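PDB 4U3S: cellulosomal scaffoldin adaptor protein B from Acetivibrio cellulolyticus, which probably binds a type II dockerin through this third cohesin domain, helping to link enzyme-bearing scaffoldins into the cellulosome. Local coordinates for residues I77-H82 against N90-Y95. Numbering follows the deposited sequence.
Sequences IVQGVH and NLSRSY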
# COMPACT_ATOMS: atom_id res chain seq x y z
N ILE A 77 1.88 7.47 11.07
CA ILE A 77 1.67 6.04 10.86
C ILE A 77 2.79 5.52 10.00
O ILE A 77 3.45 6.28 9.28
CB ILE A 77 0.30 5.76 10.19
CG1 ILE A 77 0.16 6.52 8.86
CG2 ILE A 77 -0.78 6.09 11.19
CD1 ILE A 77 -1.02 6.10 8.02
N VAL A 78 3.03 4.22 10.12
CA VAL A 78 4.21 3.61 9.53
C VAL A 78 3.90 2.22 9.02
O VAL A 78 3.16 1.45 9.66
CB VAL A 78 5.37 3.57 10.53
CG1 VAL A 78 5.05 2.76 11.78
CG2 VAL A 78 6.64 3.06 9.85
N GLN A 79 4.46 1.89 7.85
CA GLN A 79 4.24 0.59 7.21
C GLN A 79 5.57 -0.01 6.80
O GLN A 79 6.51 0.72 6.36
CB GLN A 79 3.40 0.71 5.93
CG GLN A 79 2.36 1.82 5.89
CD GLN A 79 1.34 1.68 6.97
OE1 GLN A 79 1.01 0.56 7.38
NE2 GLN A 79 0.86 2.81 7.48
N GLY A 80 5.62 -1.33 6.84
CA GLY A 80 6.74 -2.10 6.35
C GLY A 80 6.21 -3.36 5.70
O GLY A 80 5.51 -4.18 6.33
N VAL A 81 6.46 -3.49 4.40
CA VAL A 81 5.90 -4.61 3.66
C VAL A 81 6.95 -5.08 2.70
O VAL A 81 7.08 -4.54 1.58
CB VAL A 81 4.63 -4.22 2.89
CG1 VAL A 81 4.03 -5.41 2.16
CG2 VAL A 81 3.61 -3.59 3.79
N HIS A 82 7.72 -6.08 3.11
CA HIS A 82 8.93 -6.44 2.35
C HIS A 82 8.80 -7.80 1.68
O HIS A 82 7.86 -8.56 1.95
CB HIS A 82 10.15 -6.47 3.27
CG HIS A 82 10.15 -5.36 4.28
ND1 HIS A 82 10.04 -4.05 3.92
CD2 HIS A 82 10.11 -5.39 5.63
CE1 HIS A 82 9.99 -3.29 5.01
NE2 HIS A 82 10.04 -4.10 6.06
N ASN A 90 10.01 -2.36 1.33
CA ASN A 90 9.10 -1.29 1.06
C ASN A 90 8.66 -0.66 2.37
O ASN A 90 8.07 -1.33 3.23
CB ASN A 90 7.91 -1.80 0.27
CG ASN A 90 7.14 -0.68 -0.32
OD1 ASN A 90 6.34 -0.04 0.35
ND2 ASN A 90 7.37 -0.41 -1.59
N LEU A 91 8.98 0.61 2.51
CA LEU A 91 8.87 1.35 3.77
C LEU A 91 8.01 2.56 3.54
O LEU A 91 8.10 3.19 2.50
CB LEU A 91 10.27 1.87 4.14
CG LEU A 91 11.48 0.95 3.99
CD1 LEU A 91 12.76 1.74 4.14
CD2 LEU A 91 11.36 -0.04 5.13
N SER A 92 7.17 2.93 4.49
CA SER A 92 6.37 4.13 4.37
C SER A 92 6.11 4.74 5.75
O SER A 92 5.98 4.01 6.74
CB SER A 92 5.03 3.79 3.73
OG SER A 92 4.31 5.01 3.58
N ARG A 93 6.04 6.07 5.79
CA ARG A 93 5.60 6.78 7.00
C ARG A 93 4.95 8.08 6.58
O ARG A 93 5.37 8.69 5.58
CB ARG A 93 6.78 7.04 7.92
CG ARG A 93 6.43 7.58 9.29
CD ARG A 93 7.68 7.63 10.19
NE ARG A 93 7.31 8.25 11.46
CZ ARG A 93 7.01 7.60 12.58
NH1 ARG A 93 7.06 6.28 12.64
NH2 ARG A 93 6.63 8.27 13.66
N SER A 94 3.92 8.51 7.32
CA SER A 94 3.15 9.68 6.92
C SER A 94 2.33 10.19 8.08
O SER A 94 2.10 9.49 9.04
CB SER A 94 2.22 9.33 5.75
OG SER A 94 1.28 8.29 6.13
N TYR A 95 1.91 11.44 7.98
CA TYR A 95 0.98 11.99 8.97
C TYR A 95 -0.43 11.76 8.48
O TYR A 95 -0.69 11.78 7.28
CB TYR A 95 1.23 13.49 9.12
CG TYR A 95 2.49 13.88 9.86
CD1 TYR A 95 2.87 13.25 11.06
CD2 TYR A 95 3.31 14.91 9.39
CE1 TYR A 95 4.00 13.65 11.74
CE2 TYR A 95 4.43 15.30 10.11
CZ TYR A 95 4.76 14.67 11.29
OH TYR A 95 5.88 15.06 12.00
O HOH W 1 2.48 5.40 6.22
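His82 meets Asn90 where the strand pairing of 77-80 with 90-95 runs out. Its ring turns edge-on, so that ND1, in the ring plane, accepts the backbone N of Asn90 at 3.1 Å, taking the place a peptide carbonyl would fill. The other ring nitrogen, NE2, bonds to Ser61 O, and the Tyr57 ring meets the imidazole with planes about 15° apart. Imidazole suits this buried position because it can serve two backbone groups at once. Leu91 sends CD2 obliquely to within 3.5 Å of His82 CE1. Across the ring plane from Leu91 CD2, Gly80 C lies 3.8 Å off it, offset toward the rim; glycine fits here, having no CB to press on NE2.

On the face of Leu91, Val78 and Arg93 form a non-hydrogen-bonded pair. The Arg93 chain, anti at chi1 (-171°) and extended as far as NE, brings NH1 obliquely to the compact branch point of Val78, CB, 3.8 Å away; its length also lets NE reach Leu69 O.

The opposite face carries Ile77, Gln79, Ser92 and Ser94. Ile77 lays CG1 3.4 Å from Ser94 OG, and the bent Gln79 chain rests CG against Ser92 CB at 4.0 Å; small serines admit these bulkier neighbours. Ser92 OG bonds Tyr35 O of strand 32-40 and accepts from a water that also bonds Ser94 OG. Another protein chain packs on Ile77, Asn90, Ser92 and Ser94, consistent with a partner-binding surface.

Antiparallel backbone bonds thus fix the hairpin; past Gly80, where strand 77-80 ends, Val81 N still bonds Asn90 O, and imidazole continues the pairing one residue further.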